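Local coordinates for protein 1-acyl-sn-glycerol-3-phosphate acyltransferase (Thermotoga maritima, PDB 5KYM) that transfers an acyl chain to the sn-2 position of 1-acyl-sn-glycerol-3-phosphate (lysophosphatidic acid), giving phosphatidic acid, and works at the membrane, at residues A[47-52]-A[115-120]; A[92-97]-A[150-155]; A[55-60]-A[192-197]. All blocks are in the same frame, centred on the assembly; numbering follows the deposited sequence.

All three contacts are apolar and buried, and interaction 2 lies nearest the centre of the chain, where helix 89-96 covers strand 151-153, one edge of the five-stranded sheet. Interactions 1 and 3 are farther out and share helix 38-59. Interaction 1 joins that helix to helix 114-120 around a bound nonane; interaction 3 joins its C-terminal end to the short helix 191-194. Interaction 1 has polar groups beside its nonane, and interaction 3 has R55 bonded to a lipid phosphate, whereas the close contacts of interaction 2 are all between aliphatic side chains. The three are contiguous: I49 of 47-52 packs on L94 of 92-97, F52 meets W59, and L92 lies against F57.

Interaction 1. Residues A[47-52]-A[115-120]. With DD9 (nonane), chain F.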
# COMPACT_ATOMS: atom_id res chain seq x y z
N LYS A 47 -14.31 4.62 0.89
CA LYS A 47 -14.61 3.71 1.97
C LYS A 47 -14.68 2.33 1.39
O LYS A 47 -14.14 1.41 1.98
CB LYS A 47 -15.92 4.11 2.66
CG LYS A 47 -16.23 3.44 3.97
CD LYS A 47 -15.21 3.82 5.05
CE LYS A 47 -14.96 2.66 6.00
NZ LYS A 47 -16.27 2.14 6.57
N GLU A 48 -15.26 2.19 0.20
CA GLU A 48 -15.35 0.88 -0.48
C GLU A 48 -14.02 0.22 -0.81
O GLU A 48 -13.95 -1.01 -0.82
CB GLU A 48 -16.18 0.98 -1.78
CG GLU A 48 -17.68 1.13 -1.62
CD GLU A 48 -18.23 0.07 -0.71
OE1 GLU A 48 -17.93 -1.16 -0.93
OE2 GLU A 48 -18.89 0.50 0.29
N ILE A 49 -13.04 1.05 -1.14
CA ILE A 49 -11.66 0.67 -1.39
C ILE A 49 -11.04 0.16 -0.13
O ILE A 49 -10.40 -0.87 -0.13
CB ILE A 49 -10.82 1.90 -1.90
CG1 ILE A 49 -11.29 2.27 -3.32
CG2 ILE A 49 -9.28 1.66 -1.86
CD1 ILE A 49 -10.81 3.63 -3.80
N GLU A 50 -11.17 0.93 0.94
CA GLU A 50 -10.68 0.53 2.23
C GLU A 50 -11.31 -0.86 2.59
O GLU A 50 -10.61 -1.79 2.99
CB GLU A 50 -10.99 1.64 3.23
CG GLU A 50 -10.83 1.24 4.70
CD GLU A 50 -11.14 2.34 5.68
OE1 GLU A 50 -12.06 3.11 5.42
OE2 GLU A 50 -10.48 2.45 6.74
N LYS A 51 -12.62 -1.01 2.37
CA LYS A 51 -13.28 -2.27 2.68
C LYS A 51 -12.68 -3.38 1.84
O LYS A 51 -12.55 -4.48 2.30
CB LYS A 51 -14.78 -2.18 2.46
CG LYS A 51 -15.41 -1.16 3.40
CD LYS A 51 -16.74 -0.57 2.89
CE LYS A 51 -17.89 -1.49 3.16
NZ LYS A 51 -18.88 -1.55 2.09
N PHE A 52 -12.31 -3.11 0.61
CA PHE A 52 -11.65 -4.10 -0.24
C PHE A 52 -10.32 -4.53 0.37
O PHE A 52 -10.03 -5.74 0.52
CB PHE A 52 -11.50 -3.60 -1.67
CG PHE A 52 -10.57 -4.44 -2.48
CD1 PHE A 52 -10.99 -5.68 -2.98
CD2 PHE A 52 -9.26 -4.02 -2.75
CE1 PHE A 52 -10.08 -6.46 -3.71
CE2 PHE A 52 -8.39 -4.80 -3.50
CZ PHE A 52 -8.79 -6.01 -3.97
N ASN A 115 -7.26 -0.75 -13.14
CA ASN A 115 -6.92 0.55 -13.72
C ASN A 115 -7.87 1.67 -13.26
O ASN A 115 -7.42 2.79 -12.97
CB ASN A 115 -6.87 0.51 -15.25
CG ASN A 115 -8.12 -0.10 -15.83
OD1 ASN A 115 -8.74 -0.98 -15.21
ND2 ASN A 115 -8.53 0.37 -17.00
N TRP A 116 -9.16 1.37 -13.19
CA TRP A 116 -10.14 2.36 -12.74
C TRP A 116 -9.81 2.73 -11.33
O TRP A 116 -9.87 3.89 -10.96
CB TRP A 116 -11.60 1.88 -12.72
CG TRP A 116 -12.08 1.15 -13.87
CD1 TRP A 116 -11.74 1.35 -15.14
CD2 TRP A 116 -13.04 0.10 -13.85
NE1 TRP A 116 -12.41 0.48 -15.94
CE2 TRP A 116 -13.23 -0.30 -15.18
CE3 TRP A 116 -13.76 -0.55 -12.82
CZ2 TRP A 116 -14.13 -1.34 -15.54
CZ3 TRP A 116 -14.66 -1.60 -13.18
CH2 TRP A 116 -14.83 -1.97 -14.54
N TYR A 117 -9.50 1.76 -10.51
CA TYR A 117 -9.23 2.11 -9.13
C TYR A 117 -7.85 2.75 -8.92
O TYR A 117 -7.74 3.69 -8.11
CB TYR A 117 -9.60 0.95 -8.22
CG TYR A 117 -11.10 0.93 -7.98
CD1 TYR A 117 -11.67 1.78 -7.04
CD2 TYR A 117 -11.91 0.15 -8.72
CE1 TYR A 117 -13.02 1.80 -6.82
CE2 TYR A 117 -13.25 0.13 -8.50
CZ TYR A 117 -13.81 0.97 -7.57
OH TYR A 117 -15.18 0.92 -7.36
N ILE A 118 -6.84 2.35 -9.69
CA ILE A 118 -5.54 3.05 -9.64
C ILE A 118 -5.69 4.50 -10.01
O ILE A 118 -5.11 5.36 -9.37
CB ILE A 118 -4.48 2.44 -10.58
CG1 ILE A 118 -4.13 1.02 -10.13
CG2 ILE A 118 -3.24 3.33 -10.61
CD1 ILE A 118 -3.09 0.28 -10.94
N ARG A 119 -6.44 4.76 -11.08
CA ARG A 119 -6.76 6.12 -11.49
C ARG A 119 -7.55 6.84 -10.42
O ARG A 119 -7.20 7.95 -10.10
CB ARG A 119 -7.53 6.12 -12.79
CG ARG A 119 -6.66 5.96 -14.02
CD ARG A 119 -7.33 6.53 -15.31
NE ARG A 119 -8.32 5.57 -15.84
CZ ARG A 119 -8.01 4.41 -16.43
NH1 ARG A 119 -6.73 4.02 -16.64
NH2 ARG A 119 -9.00 3.61 -16.82
N TYR A 120 -8.59 6.22 -9.84
CA TYR A 120 -9.39 6.92 -8.83
C TYR A 120 -8.52 7.37 -7.66
O TYR A 120 -8.68 8.49 -7.18
CB TYR A 120 -10.55 6.09 -8.31
CG TYR A 120 -11.61 6.92 -7.59
CD1 TYR A 120 -11.44 7.28 -6.29
CD2 TYR A 120 -12.79 7.29 -8.23
CE1 TYR A 120 -12.40 8.04 -5.62
CE2 TYR A 120 -13.76 8.02 -7.58
CZ TYR A 120 -13.56 8.42 -6.26
OH TYR A 120 -14.47 9.19 -5.55
C1 DD9 F . -15.33 -1.97 -4.44
C2 DD9 F . -14.14 -1.33 -5.14
C3 DD9 F . -12.90 -2.15 -4.84
C4 DD9 F . -11.71 -1.57 -5.59
C5 DD9 F . -10.41 -2.14 -5.02
C6 DD9 F . -9.25 -1.39 -5.66
C7 DD9 F . -7.88 -2.07 -5.58
C8 DD9 F . -6.84 -1.09 -6.17
C9 DD9 F . -5.58 -1.81 -6.66
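I49 and Y117 meet as aliphatic branch against aromatic ring. The CG1-CD1 arm of I49 lies obliquely to the phenol, with CG1 of I49 3.8 Å from CD1 of Y117. That arm is set beside the backbone N by chi1 of -69°, and its tip, CD1 of I49, lies 4.5 Å from CD1 of Y120, obliquely to that ring.

The Y117 ring receives a second partner squarely over a face: C4 of the bound nonane sits 3.4 Å above its plane, over the centre. F52, one turn beyond E48, turns a ring face toward the same alkane, over C5. The nonane thus lies between the two aromatic rings, its C1 end near the E48 carbonyl. Polar groups beside it are kept occupied. Y117 OH is hydrogen-bonded to G25 O, and E48 reaches Y24 OH through OE1 while its OE2 takes K51 NZ in a salt bridge of 2.7 Å on the syn lone pair.

Helix 2-34 completes the surroundings: I21 packs on F52, V28 on Y117, and L29 on both Y117 and Y120. The contact therefore sits where helix 114-120 of the acyltransferase domain meets helices 2-34 and 38-59.

Interaction 2. Residues A[92-97]-A[150-155]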
# COMPACT_ATOMS: atom_id res chain seq x y z
N LEU A 92 -3.14 -4.32 1.70
CA LEU A 92 -2.87 -4.14 3.11
C LEU A 92 -2.79 -2.66 3.48
O LEU A 92 -3.54 -2.23 4.34
CB LEU A 92 -1.56 -4.82 3.50
CG LEU A 92 -1.09 -4.71 4.94
CD1 LEU A 92 -2.04 -5.49 5.77
CD2 LEU A 92 0.29 -5.24 5.11
N ILE A 93 -1.90 -1.86 2.85
CA ILE A 93 -1.80 -0.42 3.21
C ILE A 93 -3.20 0.26 2.96
O ILE A 93 -3.64 1.10 3.77
CB ILE A 93 -0.74 0.36 2.41
CG1 ILE A 93 0.65 -0.27 2.34
CG2 ILE A 93 -0.60 1.77 2.93
CD1 ILE A 93 1.35 -0.42 3.64
N LEU A 94 -3.88 -0.11 1.85
CA LEU A 94 -5.17 0.52 1.46
C LEU A 94 -6.22 0.30 2.54
O LEU A 94 -6.91 1.23 2.95
CB LEU A 94 -5.67 -0.02 0.13
CG LEU A 94 -5.01 0.49 -1.17
CD1 LEU A 94 -5.48 -0.15 -2.47
CD2 LEU A 94 -5.22 1.97 -1.26
N GLY A 95 -6.30 -0.92 3.03
CA GLY A 95 -7.32 -1.31 3.98
C GLY A 95 -7.06 -0.95 5.42
O GLY A 95 -7.99 -0.89 6.22
N PHE A 96 -5.82 -0.68 5.77
CA PHE A 96 -5.46 -0.51 7.17
C PHE A 96 -4.62 0.70 7.50
O PHE A 96 -4.26 0.88 8.65
CB PHE A 96 -4.70 -1.76 7.62
CG PHE A 96 -5.54 -3.01 7.64
CD1 PHE A 96 -6.32 -3.31 8.73
CD2 PHE A 96 -5.53 -3.85 6.59
CE1 PHE A 96 -7.08 -4.42 8.77
CE2 PHE A 96 -6.30 -5.00 6.63
CZ PHE A 96 -7.06 -5.29 7.73
N VAL A 97 -4.29 1.53 6.52
CA VAL A 97 -3.48 2.73 6.78
C VAL A 97 -4.02 3.94 6.02
O VAL A 97 -4.29 4.97 6.62
CB VAL A 97 -2.04 2.50 6.36
CG1 VAL A 97 -1.18 3.73 6.64
CG2 VAL A 97 -1.50 1.21 6.96
N THR A 150 -2.57 11.77 -0.76
CA THR A 150 -1.71 10.88 0.03
C THR A 150 -1.00 9.91 -0.92
O THR A 150 -1.61 9.38 -1.80
CB THR A 150 -2.51 10.11 1.10
OG1 THR A 150 -2.80 10.96 2.20
CG2 THR A 150 -1.74 8.95 1.71
N PHE A 151 0.27 9.67 -0.70
CA PHE A 151 1.00 8.68 -1.47
C PHE A 151 1.45 7.52 -0.62
O PHE A 151 1.52 7.63 0.61
CB PHE A 151 2.23 9.29 -2.16
CG PHE A 151 1.97 9.63 -3.57
CD1 PHE A 151 1.15 10.75 -3.88
CD2 PHE A 151 2.44 8.80 -4.60
CE1 PHE A 151 0.82 11.03 -5.19
CE2 PHE A 151 2.12 9.12 -5.93
CZ PHE A 151 1.31 10.22 -6.22
N ILE A 152 1.75 6.41 -1.30
CA ILE A 152 2.25 5.18 -0.67
C ILE A 152 3.40 4.78 -1.50
O ILE A 152 3.25 4.58 -2.70
CB ILE A 152 1.20 4.05 -0.69
CG1 ILE A 152 -0.09 4.51 0.01
CG2 ILE A 152 1.72 2.78 -0.03
CD1 ILE A 152 -1.26 3.56 -0.11
N VAL A 153 4.55 4.67 -0.88
CA VAL A 153 5.84 4.65 -1.58
C VAL A 153 6.69 3.48 -1.00
O VAL A 153 6.70 3.28 0.21
CB VAL A 153 6.45 6.07 -1.42
CG1 VAL A 153 7.97 6.09 -1.46
CG2 VAL A 153 5.86 7.00 -2.46
N PHE A 154 7.33 2.69 -1.88
CA PHE A 154 8.14 1.55 -1.46
C PHE A 154 9.58 1.83 -1.80
O PHE A 154 10.06 1.38 -2.81
CB PHE A 154 7.64 0.27 -2.14
CG PHE A 154 6.28 -0.16 -1.69
CD1 PHE A 154 6.05 -0.58 -0.41
CD2 PHE A 154 5.28 -0.23 -2.56
CE1 PHE A 154 4.78 -0.97 -0.00
CE2 PHE A 154 3.99 -0.64 -2.18
CZ PHE A 154 3.74 -1.00 -0.90
N PRO A 155 10.28 2.61 -0.99
CA PRO A 155 11.59 3.08 -1.36
C PRO A 155 12.61 2.00 -1.81
O PRO A 155 13.58 2.36 -2.48
CB PRO A 155 12.14 3.73 -0.05
CG PRO A 155 11.08 3.79 0.91
CD PRO A 155 10.03 2.82 0.44
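I93 and I152 face each other from helix and strand, and their branches slide past one another in opposite directions. The nearest pair is CG2 of I93 with CD1 of I152, at 3.6 Å. Behind it, CG2 of I152 lies 3.9 Å from CG2 of I93 and 4.0 Å from CG1 of I93, so both branches of each isoleucine take part. With chi1 of -57° and an extended chi2 of 172°, I152 reaches out toward the helix, past I93, where its tip CD1 also approaches CD2 of L94 at 4.4 Å.

The next shell fixes the partners. V80 of the neighbouring parallel strand packs on I93, and backbone hydrogen bonds tie F151 and V153 to V80, and I152 to A101, holding strand 151-153 at the edge of the sheet. The helix is spread over the other strands as well: L92 and F96 reach strands 207-211 and 64-67. Its carbonyl end is met by K54, whose NZ bonds G95 O and makes a cation-pi contact with F96.

Active-site sequence motifs lie close by. Helix 89-96 begins at the aspartate of the HX4D motif, and F154, just past the strand, stacks on H84, the motif's histidine. F154 and P155 open the FPEGTRS motif, which in this family is associated with acceptor binding. The close helix-strand contacts are all between aliphatic side chains, so burial of apolar surface is what the two segments share, with no directional bond between them.

Interaction 3. Residues A[55-60]-A[192-197]; sequences RAFTWL and YHLIPK. With HGX (1-heptadecanoyl-2-tridecanoyl-3-glycerol-phosphonyl choline), chain D; HGX (1-heptadecanoyl-2-tridecanoyl-3-glycerol-phosphonyl choline), chain E.
F57 and L60 carry segment 55-60 onto L194, while R55 turns away to lipid and W59 packs on helix 2-34. R55 leads, its chain extended from CG to NE, so the guanidinium reaches the phosphate of one bound phospholipid and the glycerol-ester region of another. Its NE donates to phosphate oxygen O4 of the chain D lipid at 3.1 Å, a bent bond of 141°. Glycerol carbon C3 of the same lipid lies over the centre of one guanidinium face, 3.6 Å above the plane. The second lipid, chain E, comes in obliquely, its C3 3.6 Å from NH1 of R55.

F57 is the first residue to touch the other segment. It offers a ring edge, and CD2 of L194 lies near the ring plane, 3.8 Å from CE2 of F57. V207 packs against both residues. T58 folds back on its own helix: its OG1 donates to R55 O at 2.9 Å, in the carbonyl plane and on a lone pair, and that oxygen also accepts W59 N.

Here the chain is leaving the second of the two long N-terminal helices, 2-34 and 38-59, probably the two-helix motif described as positioning the active site within the bilayer. W59 packs between them. R55 O and the CA of A56 lie over one face of its indole, Y20 meets it edge-to-face, and ester carbonyl oxygen O11 of the chain D lipid is in plane at its edge, 3.6 Å from NE1 of W59.

L60 closes the segment, pointing CD1 at CD1 of L194, 4.3 Å away. L194 serves both partners because chi1 of -158° swings its CG away from the backbone N. M88, in the HX4D motif, packs on L60, and two further residues of the motif bond to the opposing segment: Q85 through OE1 to Y192 N, and S86 through OG to I195 O.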
# COMPACT_ATOMS: atom_id res chain seq x y z
N ARG A 55 -11.21 -6.79 3.29
CA ARG A 55 -11.88 -8.00 2.86
C ARG A 55 -10.91 -8.94 2.17
O ARG A 55 -11.00 -10.15 2.33
CB ARG A 55 -13.05 -7.65 1.94
CG ARG A 55 -14.23 -7.08 2.68
CD ARG A 55 -15.49 -6.82 1.87
NE ARG A 55 -16.55 -6.15 2.67
CZ ARG A 55 -17.63 -5.56 2.15
NH1 ARG A 55 -17.84 -5.53 0.84
NH2 ARG A 55 -18.52 -4.97 2.94
N ALA A 56 -9.97 -8.39 1.41
CA ALA A 56 -8.98 -9.20 0.73
C ALA A 56 -8.34 -10.24 1.63
O ALA A 56 -8.16 -11.43 1.26
CB ALA A 56 -7.87 -8.29 0.20
N PHE A 57 -7.96 -9.79 2.81
CA PHE A 57 -7.28 -10.68 3.69
C PHE A 57 -8.25 -11.72 4.24
O PHE A 57 -7.83 -12.84 4.51
CB PHE A 57 -6.48 -9.95 4.75
CG PHE A 57 -5.33 -9.23 4.19
CD1 PHE A 57 -5.53 -8.04 3.55
CD2 PHE A 57 -4.09 -9.79 4.18
CE1 PHE A 57 -4.49 -7.40 2.90
CE2 PHE A 57 -3.03 -9.17 3.51
CZ PHE A 57 -3.24 -7.97 2.87
N THR A 58 -9.54 -11.40 4.33
CA THR A 58 -10.51 -12.41 4.79
C THR A 58 -10.69 -13.48 3.74
O THR A 58 -10.70 -14.65 4.06
CB THR A 58 -11.87 -11.88 5.22
OG1 THR A 58 -12.69 -11.71 4.09
CG2 THR A 58 -11.77 -10.61 5.97
N TRP A 59 -10.73 -13.10 2.47
CA TRP A 59 -10.74 -14.12 1.44
C TRP A 59 -9.55 -15.12 1.50
O TRP A 59 -9.62 -16.22 0.96
CB TRP A 59 -10.81 -13.47 0.08
CG TRP A 59 -11.86 -12.53 -0.04
CD1 TRP A 59 -13.03 -12.53 0.61
CD2 TRP A 59 -11.90 -11.43 -0.92
NE1 TRP A 59 -13.81 -11.46 0.23
CE2 TRP A 59 -13.14 -10.78 -0.74
CE3 TRP A 59 -11.00 -10.91 -1.85
CZ2 TRP A 59 -13.50 -9.65 -1.46
CZ3 TRP A 59 -11.35 -9.77 -2.56
CH2 TRP A 59 -12.57 -9.15 -2.36
N LEU A 60 -8.45 -14.69 2.10
CA LEU A 60 -7.26 -15.55 2.35
C LEU A 60 -7.23 -16.21 3.74
O LEU A 60 -6.27 -16.93 4.06
CB LEU A 60 -5.96 -14.76 2.08
CG LEU A 60 -5.88 -14.25 0.64
CD1 LEU A 60 -4.81 -13.22 0.45
CD2 LEU A 60 -5.63 -15.39 -0.31
N TYR A 192 4.76 -11.48 3.06
CA TYR A 192 5.72 -12.34 2.34
C TYR A 192 5.44 -13.87 2.47
O TYR A 192 5.62 -14.60 1.51
CB TYR A 192 7.17 -12.00 2.73
CG TYR A 192 8.15 -13.04 2.33
CD1 TYR A 192 8.62 -13.13 1.02
CD2 TYR A 192 8.60 -13.98 3.23
CE1 TYR A 192 9.50 -14.13 0.61
CE2 TYR A 192 9.52 -14.96 2.84
CZ TYR A 192 9.96 -15.00 1.53
OH TYR A 192 10.84 -15.92 1.13
N HIS A 193 4.99 -14.34 3.64
CA HIS A 193 4.62 -15.74 3.80
C HIS A 193 3.29 -16.02 3.12
O HIS A 193 3.02 -17.14 2.77
CB HIS A 193 4.59 -16.15 5.25
CG HIS A 193 5.75 -15.62 6.05
ND1 HIS A 193 7.05 -15.63 5.57
CD2 HIS A 193 5.79 -14.97 7.24
CE1 HIS A 193 7.85 -15.05 6.45
NE2 HIS A 193 7.11 -14.64 7.47
N LEU A 194 2.50 -14.99 2.89
CA LEU A 194 1.18 -15.08 2.27
C LEU A 194 1.29 -15.30 0.77
O LEU A 194 0.74 -16.27 0.22
CB LEU A 194 0.44 -13.79 2.58
CG LEU A 194 -1.07 -13.68 2.53
CD1 LEU A 194 -1.76 -14.96 2.91
CD2 LEU A 194 -1.53 -12.63 3.55
N ILE A 195 2.02 -14.40 0.10
CA ILE A 195 2.39 -14.59 -1.33
C ILE A 195 3.70 -13.85 -1.73
O ILE A 195 3.70 -12.64 -2.01
CB ILE A 195 1.19 -14.31 -2.26
CG1 ILE A 195 1.51 -14.81 -3.67
CG2 ILE A 195 0.77 -12.86 -2.24
CD1 ILE A 195 0.32 -14.81 -4.61
N PRO A 196 4.82 -14.59 -1.77
CA PRO A 196 6.17 -14.08 -1.97
C PRO A 196 6.47 -13.77 -3.40
O PRO A 196 5.77 -14.30 -4.27
CB PRO A 196 7.04 -15.25 -1.58
CG PRO A 196 6.27 -16.41 -2.01
CD PRO A 196 4.87 -16.06 -1.72
N LYS A 197 7.47 -12.91 -3.62
CA LYS A 197 7.91 -12.58 -5.02
C LYS A 197 8.05 -13.83 -5.83
O LYS A 197 8.62 -14.83 -5.35
CB LYS A 197 9.27 -11.85 -5.02
CG LYS A 197 9.58 -11.10 -6.30
CD LYS A 197 10.85 -10.26 -6.16
CE LYS A 197 11.01 -9.31 -7.33
NZ LYS A 197 12.40 -8.72 -7.36
O11 HGX D . -16.89 -10.47 1.82
C11 HGX D . -17.74 -10.18 0.96
C12 HGX D . -17.43 -10.32 -0.52
C13 HGX D . -18.63 -10.73 -1.37
C14 HGX D . -18.25 -10.90 -2.84
C15 HGX D . -19.07 -11.98 -3.54
C16 HGX D . -18.68 -12.31 -5.00
C17 HGX D . -19.12 -13.73 -5.38
C18 HGX D . -19.17 -14.02 -6.88
O3 HGX D . -19.06 -9.70 1.33
C3 HGX D . -19.31 -8.75 2.38
C2 HGX D . -20.36 -9.26 3.40
C1 HGX D . -19.89 -9.19 4.89
O3P HGX D . -18.47 -9.25 5.13
O2 HGX D . -20.82 -10.59 3.03
C31 HGX D . -22.08 -10.65 2.28
O31 HGX D . -23.10 -10.61 2.96
C32 HGX D . -22.19 -10.73 0.75
C33 HGX D . -22.31 -12.14 0.14
C34 HGX D . -22.67 -12.11 -1.36
C35 HGX D . -22.34 -13.43 -2.08
C36 HGX D . -23.36 -13.90 -3.13
C37 HGX D . -22.97 -15.15 -3.95
C38 HGX D . -24.17 -15.76 -4.73
C39 HGX D . -23.84 -16.78 -5.86
C40 HGX D . -25.05 -17.47 -6.51
O1 HGX D . -18.47 -8.22 7.46
P1 HGX D . -17.66 -8.29 6.19
O4 HGX D . -17.32 -6.99 5.50
O5 HGX D . -16.23 -9.03 6.48
C4 HGX D . -15.69 -9.36 7.78
C5 HGX D . -14.97 -8.17 8.40
O11 HGX E . -20.62 -7.56 -0.67
C11 HGX E . -21.25 -6.72 -1.27
C12 HGX E . -21.53 -6.91 -2.74
C13 HGX E . -20.75 -8.00 -3.47
C14 HGX E . -21.37 -8.10 -4.87
C15 HGX E . -20.90 -9.24 -5.79
C16 HGX E . -21.80 -9.34 -7.04
C17 HGX E . -21.18 -10.20 -8.16
C18 HGX E . -21.93 -10.28 -9.49
O3 HGX E . -21.78 -5.52 -0.57
C3 HGX E . -21.41 -5.10 0.76
C2 HGX E . -22.61 -4.95 1.72
C1 HGX E . -22.07 -4.23 2.97
O3P HGX E . -23.10 -3.83 3.89
O2 HGX E . -23.21 -6.24 2.05
C31 HGX E . -24.67 -6.49 1.87
O31 HGX E . -25.48 -5.63 2.19
C32 HGX E . -25.22 -7.81 1.34
C33 HGX E . -25.68 -7.69 -0.12
C34 HGX E . -25.82 -9.03 -0.86
C35 HGX E . -25.26 -9.01 -2.29
C36 HGX E . -25.85 -10.13 -3.17
C37 HGX E . -25.20 -10.28 -4.55
C38 HGX E . -25.87 -11.39 -5.39
C39 HGX E . -25.04 -11.91 -6.59
C40 HGX E . -25.66 -13.11 -7.32
O1 HGX E . -21.79 -2.38 5.50
P1 HGX E . -22.76 -3.54 5.45
O4 HGX E . -22.39 -4.88 6.07
O5 HGX E . -24.14 -3.06 6.17
C4 HGX E . -24.17 -2.59 7.53
C5 HGX E . -25.52 -2.86 8.20